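Local coordinates for adhesion protein (Streptococcus pseudopneumoniae 5247, PDB 7LM5) that binds zinc as the solute-binding protein of an ATP-binding cassette transporter and probably hands the metal over for uptake into the cell, at residues 60-65 with 86-91; 182-187 with 228-233; 233-238 with 253-258. The protein carries 1 engineered substitution. All coordinates share one frame; numbering follows the deposited sequence.

Contact 1 of 3, residues 60-65 with 86-91; sequences AIYDAD and KKSKVK
Lys91 N donates to Asp65 O across 3.0 Å, with an N-H...O angle of 161°, just where the edge strand 91-94 begins. This is the N-terminal rim of the four-stranded parallel sheet of one lobe of a zinc solute-binding protein. Segment 60-65 carries the chain from helix 55-62 toward strand 66-69, and segment 86-91 leads into strand 91-94. A water donates to both Asp65 O and Lys89 O and so ties the same two backbones a second time. The carboxylate of Asp65 turns to another neighbour: its OD2 accepts from Lys17 N.

Ser88 OG donates to the backbone carbonyl of Tyr62. The modelled separation is very short and its exact value is doubtful. The hydroxyl lies anti to the backbone N of Ser88 (chi1 178°), which directs it at that carbonyl. Within its own segment the same OG weakly accepts from Val90 N, so one hydroxyl takes part in two bonds.

Packing spreads from here around Tyr62. Lys86 lays CB over one ring face, 4.1 Å from the centroid, in a CH-pi contact. Its bent chain brings CE back to 3.6 Å from Tyr62 CE2. The phenol OH is bonded to Asp82 N. Val90 CG2 lies 3.2 Å from Ile61 O, while Val90 CG1 meets the ring edge in plane, 3.7 Å from Tyr62 CD1.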
# COMPACT_ATOMS: atom_id res chain seq x y z
N ALA A 60 -22.41 3.34 6.64
CA ALA A 60 -22.18 1.90 6.61
C ALA A 60 -21.09 1.48 7.59
O ALA A 60 -21.11 0.35 8.08
CB ALA A 60 -21.82 1.45 5.19
N ILE A 61 -20.15 2.38 7.88
CA ILE A 61 -19.12 2.07 8.87
C ILE A 61 -19.74 1.98 10.26
O ILE A 61 -19.43 1.05 11.03
CB ILE A 61 -18.00 3.13 8.82
CG1 ILE A 61 -17.14 2.94 7.57
CG2 ILE A 61 -17.13 3.06 10.07
CD1 ILE A 61 -16.10 4.01 7.37
N TYR A 62 -20.62 2.92 10.61
CA TYR A 62 -21.26 2.89 11.92
C TYR A 62 -22.28 1.77 12.06
O TYR A 62 -22.63 1.40 13.18
CB TYR A 62 -21.93 4.24 12.20
CG TYR A 62 -20.95 5.34 12.53
CD1 TYR A 62 -19.80 5.08 13.27
CD2 TYR A 62 -21.16 6.64 12.08
CE1 TYR A 62 -18.90 6.09 13.57
CE2 TYR A 62 -20.26 7.65 12.38
CZ TYR A 62 -19.13 7.37 13.12
OH TYR A 62 -18.24 8.37 13.42
N ASP A 63 -22.75 1.21 10.95
CA ASP A 63 -23.68 0.09 10.98
C ASP A 63 -22.97 -1.26 10.91
O ASP A 63 -23.63 -2.30 10.98
CB ASP A 63 -24.68 0.19 9.82
CG ASP A 63 -25.67 1.32 10.01
OD1 ASP A 63 -26.16 1.49 11.15
OD2 ASP A 63 -25.96 2.03 9.03
N ALA A 64 -21.64 -1.27 10.79
CA ALA A 64 -20.87 -2.50 10.71
C ALA A 64 -20.28 -2.86 12.08
O ALA A 64 -20.23 -2.04 13.00
CB ALA A 64 -19.75 -2.37 9.68
N ASP A 65 -19.83 -4.11 12.19
CA ASP A 65 -19.23 -4.57 13.43
C ASP A 65 -17.78 -4.13 13.54
O ASP A 65 -17.33 -3.70 14.62
CB ASP A 65 -19.32 -6.09 13.53
CG ASP A 65 -20.75 -6.59 13.51
OD1 ASP A 65 -21.62 -5.95 14.14
OD2 ASP A 65 -21.01 -7.62 12.85
N LYS A 86 -22.15 8.67 17.93
CA LYS A 86 -23.18 8.15 17.04
C LYS A 86 -23.91 6.95 17.62
O LYS A 86 -24.84 6.45 16.98
CB LYS A 86 -22.56 7.78 15.69
CG LYS A 86 -23.53 7.82 14.52
CD LYS A 86 -23.90 9.25 14.15
CE LYS A 86 -22.70 10.01 13.61
NZ LYS A 86 -23.07 11.39 13.17
N LYS A 87 -23.54 6.50 18.82
CA LYS A 87 -24.12 5.31 19.45
C LYS A 87 -24.01 4.10 18.52
O LYS A 87 -25.00 3.49 18.12
CB LYS A 87 -25.58 5.56 19.86
CG LYS A 87 -25.73 6.44 21.10
CD LYS A 87 -25.36 5.68 22.36
CE LYS A 87 -26.39 4.60 22.68
NZ LYS A 87 -27.73 5.17 22.98
N SER A 88 -22.77 3.77 18.19
CA SER A 88 -22.45 2.68 17.28
C SER A 88 -21.53 1.68 17.96
O SER A 88 -20.64 2.07 18.73
CB SER A 88 -21.81 3.20 15.99
OG SER A 88 -21.47 2.13 15.12
N LYS A 89 -21.73 0.40 17.66
CA LYS A 89 -20.90 -0.67 18.20
C LYS A 89 -19.73 -1.01 17.29
O LYS A 89 -19.11 -2.06 17.48
CB LYS A 89 -21.75 -1.92 18.44
CG LYS A 89 -22.78 -1.75 19.55
CD LYS A 89 -23.81 -2.88 19.53
CE LYS A 89 -24.69 -2.79 18.29
NZ LYS A 89 -25.45 -1.51 18.25
N VAL A 90 -19.42 -0.16 16.32
CA VAL A 90 -18.32 -0.44 15.40
C VAL A 90 -16.99 -0.32 16.14
O VAL A 90 -16.78 0.60 16.94
CB VAL A 90 -18.37 0.51 14.19
CG1 VAL A 90 -18.29 1.97 14.62
CG2 VAL A 90 -17.24 0.18 13.21
N LYS A 91 -16.11 -1.28 15.90
CA LYS A 91 -14.76 -1.28 16.47
C LYS A 91 -13.79 -0.95 15.34
O LYS A 91 -13.55 -1.78 14.46
CB LYS A 91 -14.44 -2.62 17.12
CG LYS A 91 -15.25 -2.88 18.38
CD LYS A 91 -14.68 -4.04 19.18
CE LYS A 91 -15.29 -4.08 20.58
NZ LYS A 91 -15.00 -2.82 21.33
O HOH W 1 -18.46 -4.52 17.25

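Contact 2 of 3, residues 182-187 with 228-233; sequences QKTFVT and KTYKVK
This contact is mainly apolar packing of a helix-to-strand turn against a neighbouring strand, with one nearly straight hydrogen bond from Gln182 to Tyr230. It lies in the second lobe of the zinc solute-binding protein, at the end of a beta-alpha-beta crossover from strand 202-205 through helix 217-229 to strand 234-237. The crossover passes over strand 184-187, which lies between those two strands. Tyr230 is the first residue to leave the helical conformation, and Lys231 takes positive phi as the chain turns.

Thr184 and Val186 both point toward the turn. Thr184 CG2 lies anti to its backbone N and reaches between two residues. It comes 3.8 Å from Tyr230 CB and 3.7 Å from Val232 CG2. The Thr184 and Val232 side chains cross at about a right angle. Further along the strand, Val186 CG2 meets the other branch of Val232, CG1, at 3.9 Å. Phe226 and Val227 of the helix continue this apolar layer: Phe226 touches Thr184 and Val186, and Val227 touches Val186 and Val232. The ring of Tyr230 leads away from the strand and meets the ring of Phe226, with the planes at about 50°.

The side-chain amide of Gln182 works in two directions. Its OE1 accepts from Thr184 N at 3.0 Å, with the donor above the carbonyl plane. This helps fix the rotation of the amide. On the other side NE2 donates to Tyr230 O at 2.8 Å. That bond is almost straight, 176° at the hydrogen, and lies in both the amide and the carbonyl plane.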
# COMPACT_ATOMS: atom_id res chain seq x y z
N GLN A 182 20.95 -2.44 -13.13
CA GLN A 182 20.25 -1.19 -12.87
C GLN A 182 19.41 -1.35 -11.61
O GLN A 182 18.51 -2.20 -11.56
CB GLN A 182 19.36 -0.81 -14.06
CG GLN A 182 18.45 0.39 -13.80
CD GLN A 182 19.21 1.69 -13.64
OE1 GLN A 182 19.78 1.96 -12.58
NE2 GLN A 182 19.21 2.51 -14.69
N LYS A 183 19.72 -0.56 -10.58
CA LYS A 183 18.98 -0.58 -9.33
C LYS A 183 18.20 0.70 -9.10
O LYS A 183 17.74 0.95 -7.97
CB LYS A 183 19.94 -0.84 -8.16
CG LYS A 183 20.77 -2.11 -8.32
CD LYS A 183 21.44 -2.50 -7.01
CE LYS A 183 22.41 -3.65 -7.21
NZ LYS A 183 21.75 -4.84 -7.82
N THR A 184 18.03 1.53 -10.13
CA THR A 184 17.33 2.80 -10.03
C THR A 184 16.14 2.79 -10.98
O THR A 184 16.28 2.43 -12.15
CB THR A 184 18.26 3.96 -10.36
OG1 THR A 184 19.31 4.04 -9.38
CG2 THR A 184 17.50 5.27 -10.37
N PHE A 185 14.97 3.18 -10.46
CA PHE A 185 13.76 3.24 -11.27
C PHE A 185 12.93 4.43 -10.83
O PHE A 185 13.06 4.94 -9.71
CB PHE A 185 12.95 1.94 -11.17
CG PHE A 185 12.39 1.66 -9.80
CD1 PHE A 185 13.22 1.22 -8.78
CD2 PHE A 185 11.04 1.81 -9.55
CE1 PHE A 185 12.70 0.95 -7.52
CE2 PHE A 185 10.52 1.54 -8.29
CZ PHE A 185 11.35 1.11 -7.28
N VAL A 186 12.06 4.89 -11.74
CA VAL A 186 11.22 6.06 -11.52
C VAL A 186 9.77 5.67 -11.74
O VAL A 186 9.45 5.02 -12.75
CB VAL A 186 11.62 7.22 -12.46
CG1 VAL A 186 10.71 8.43 -12.22
CG2 VAL A 186 13.08 7.60 -12.25
N THR A 187 8.90 6.05 -10.81
CA THR A 187 7.49 5.71 -10.87
C THR A 187 6.64 6.97 -10.86
O THR A 187 7.12 8.08 -10.61
CB THR A 187 7.10 4.78 -9.71
OG1 THR A 187 7.38 5.43 -8.46
CG2 THR A 187 7.88 3.48 -9.79
N LYS A 228 18.68 11.24 -16.21
CA LYS A 228 19.89 11.29 -17.02
C LYS A 228 21.10 10.76 -16.26
O LYS A 228 22.00 10.16 -16.86
CB LYS A 228 20.15 12.73 -17.48
CG LYS A 228 21.28 12.88 -18.49
CD LYS A 228 20.87 12.33 -19.85
CE LYS A 228 21.94 12.61 -20.90
NZ LYS A 228 21.52 12.17 -22.26
N THR A 229 21.14 10.96 -14.94
CA THR A 229 22.31 10.56 -14.16
C THR A 229 22.43 9.05 -14.07
O THR A 229 23.47 8.48 -14.40
CB THR A 229 22.24 11.18 -12.76
OG1 THR A 229 22.45 12.60 -12.85
CG2 THR A 229 23.29 10.57 -11.85
N TYR A 230 21.37 8.38 -13.62
CA TYR A 230 21.40 6.94 -13.38
C TYR A 230 20.93 6.14 -14.59
O TYR A 230 20.64 4.95 -14.45
CB TYR A 230 20.55 6.60 -12.16
CG TYR A 230 21.00 7.33 -10.91
CD1 TYR A 230 21.99 6.81 -10.10
CD2 TYR A 230 20.44 8.55 -10.55
CE1 TYR A 230 22.42 7.48 -8.96
CE2 TYR A 230 20.85 9.23 -9.42
CZ TYR A 230 21.84 8.69 -8.63
OH TYR A 230 22.26 9.35 -7.50
N LYS A 231 20.87 6.77 -15.77
CA LYS A 231 20.57 6.09 -17.03
C LYS A 231 19.23 5.35 -16.97
O LYS A 231 19.09 4.23 -17.45
CB LYS A 231 21.69 5.13 -17.42
CG LYS A 231 23.07 5.78 -17.44
CD LYS A 231 23.90 5.27 -18.61
CE LYS A 231 25.30 5.88 -18.60
NZ LYS A 231 26.10 5.39 -17.44
N VAL A 232 18.23 6.00 -16.38
CA VAL A 232 16.89 5.42 -16.30
C VAL A 232 16.26 5.46 -17.68
O VAL A 232 16.14 6.52 -18.30
CB VAL A 232 16.03 6.16 -15.27
CG1 VAL A 232 14.66 5.52 -15.17
CG2 VAL A 232 16.72 6.16 -13.91
N LYS A 233 15.85 4.29 -18.17
CA LYS A 233 15.27 4.16 -19.51
C LYS A 233 13.76 3.98 -19.50
O LYS A 233 13.16 3.90 -20.57
CB LYS A 233 15.92 2.99 -20.25
CG LYS A 233 17.44 2.95 -20.16
CD LYS A 233 18.07 4.17 -20.82
CE LYS A 233 19.59 4.12 -20.74
NZ LYS A 233 20.13 2.88 -21.38

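Contact 3 of 3, residues 233-238 with 253-258; sequences KTIFTE and TGVGLK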
# COMPACT_ATOMS: atom_id res chain seq x y z
N LYS A 233 15.85 4.29 -18.17
CA LYS A 233 15.27 4.16 -19.51
C LYS A 233 13.76 3.98 -19.50
O LYS A 233 13.16 3.90 -20.57
CB LYS A 233 15.92 2.99 -20.25
CG LYS A 233 17.44 2.95 -20.16
CD LYS A 233 18.07 4.17 -20.82
CE LYS A 233 19.59 4.12 -20.74
NZ LYS A 233 20.13 2.88 -21.38
N THR A 234 13.14 3.92 -18.32
CA THR A 234 11.72 3.62 -18.22
C THR A 234 11.11 4.39 -17.06
O THR A 234 11.69 4.44 -15.97
CB THR A 234 11.49 2.11 -18.03
OG1 THR A 234 11.96 1.41 -19.19
CG2 THR A 234 10.01 1.81 -17.82
N ILE A 235 9.95 5.00 -17.30
CA ILE A 235 9.14 5.63 -16.26
C ILE A 235 7.89 4.78 -16.07
O ILE A 235 7.16 4.52 -17.03
CB ILE A 235 8.78 7.08 -16.61
CG1 ILE A 235 10.01 7.98 -16.47
CG2 ILE A 235 7.64 7.57 -15.73
CD1 ILE A 235 9.73 9.44 -16.79
N PHE A 236 7.66 4.34 -14.84
CA PHE A 236 6.53 3.47 -14.53
C PHE A 236 5.30 4.30 -14.23
O PHE A 236 5.27 5.06 -13.25
CB PHE A 236 6.87 2.55 -13.35
CG PHE A 236 7.91 1.52 -13.68
CD1 PHE A 236 7.56 0.35 -14.35
CD2 PHE A 236 9.24 1.70 -13.31
CE1 PHE A 236 8.52 -0.60 -14.65
CE2 PHE A 236 10.19 0.75 -13.61
CZ PHE A 236 9.83 -0.40 -14.28
N THR A 237 4.27 4.16 -15.06
CA THR A 237 3.02 4.89 -14.91
C THR A 237 2.00 4.02 -14.18
O THR A 237 2.27 2.88 -13.78
CB THR A 237 2.49 5.34 -16.27
OG1 THR A 237 2.43 4.21 -17.16
CG2 THR A 237 3.40 6.40 -16.87
N GLU A 238 0.80 4.56 -14.01
CA GLU A 238 -0.30 3.88 -13.35
C GLU A 238 -1.50 3.78 -14.28
O GLU A 238 -1.74 4.68 -15.10
CB GLU A 238 -0.70 4.59 -12.05
CG GLU A 238 0.28 4.41 -10.91
CD GLU A 238 -0.02 5.31 -9.73
OE1 GLU A 238 0.77 6.25 -9.48
OE2 GLU A 238 -1.05 5.10 -9.06
N THR A 253 13.10 13.17 -21.83
CA THR A 253 14.06 12.14 -21.46
C THR A 253 14.18 11.01 -22.47
O THR A 253 15.20 10.31 -22.46
CB THR A 253 13.71 11.55 -20.09
OG1 THR A 253 12.39 10.99 -20.13
CG2 THR A 253 13.77 12.62 -19.01
N GLY A 254 13.18 10.80 -23.32
CA GLY A 254 13.25 9.72 -24.30
C GLY A 254 13.12 8.34 -23.71
O GLY A 254 13.62 7.37 -24.30
N VAL A 255 12.48 8.21 -22.55
CA VAL A 255 12.34 6.92 -21.87
C VAL A 255 11.13 6.18 -22.41
O VAL A 255 10.31 6.74 -23.14
CB VAL A 255 12.23 7.11 -20.35
CG1 VAL A 255 13.48 7.80 -19.81
CG2 VAL A 255 10.98 7.89 -20.01
N GLY A 256 11.02 4.89 -22.06
CA GLY A 256 9.83 4.13 -22.35
C GLY A 256 8.87 4.13 -21.18
O GLY A 256 9.21 4.50 -20.06
N LEU A 257 7.64 3.70 -21.45
CA LEU A 257 6.58 3.69 -20.45
C LEU A 257 6.10 2.26 -20.25
O LEU A 257 5.68 1.60 -21.20
CB LEU A 257 5.42 4.59 -20.86
CG LEU A 257 5.75 6.08 -20.99
CD1 LEU A 257 4.48 6.90 -21.21
CD2 LEU A 257 6.51 6.58 -19.77
N LYS A 258 6.16 1.79 -19.00
CA LYS A 258 5.61 0.49 -18.62
C LYS A 258 4.76 0.67 -17.37
O LYS A 258 4.97 1.60 -16.59
CB LYS A 258 6.72 -0.54 -18.36
CG LYS A 258 7.56 -0.87 -19.59
CD LYS A 258 8.47 -2.07 -19.35
CE LYS A 258 7.75 -3.39 -19.65
NZ LYS A 258 6.67 -3.71 -18.68
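Gly256 uses both of its backbone polar groups to join two parallel strands. Strands 234-237 and 256-259, with helix 246-253 between them in the chain, form a beta-alpha-beta unit whose strands are adjacent. Gly256 N donates to Lys233 O at 2.8 Å, and Gly256 O accepts from Ile235 N at 2.9 Å. Thr237 N donates to Lys258 O at 3.1 Å. Two of these acceptors take a CA-H...O contact as well: Thr234 CA touches Gly256 O, and Phe236 CA touches Lys258 O. Thr234 OG1 is hydrogen-bonded to Glu287 OE2. Glu238 OE1 is hydrogen-bonded to ND1 of His189, a zinc ligand, and probably helps position it.

On one sheet face, Val255 CG2 stands between its backbone N and carbonyl carbon, which puts it 3.7 Å from Ile235 CG1. Leu257, paired with Ile235 across the strands, brings CD2 to 3.9 Å from Ile235 CB. On the other face, Thr234 CG2 sits over the centre of the Phe236 ring. The Lys258 chain runs beside that ring.

Helix 273-288 lies on the face of Phe236 and Lys258, through Leu284, Ile283 and Glu287. Val227 of helix 217-229 meets Val255. Strand 256-259 is outermost, while strand 184-187 flanks 234-237 on its other side.

From the N terminus, contact 1 comes first: residues 60-65 and 86-91 close a loop that contains strand 66-69, in the first parallel sheet. Contact 2 follows well downstream. It closes the longer path from strand 184-187 through helix 217-229. Contact 3 closes the short path through helix 246-253 to the edge strand. The three are in series, and none nests or crosses. Contacts 2 and 3 share Lys233 and touch directly, with Val186 O and Phe236 N probably hydrogen-bonded at 2.8 Å. Together they tie three strands of the second sheet. Contact 1 lies on the opposite side of the chain's centre, about 44 Å from contact 3 between centres.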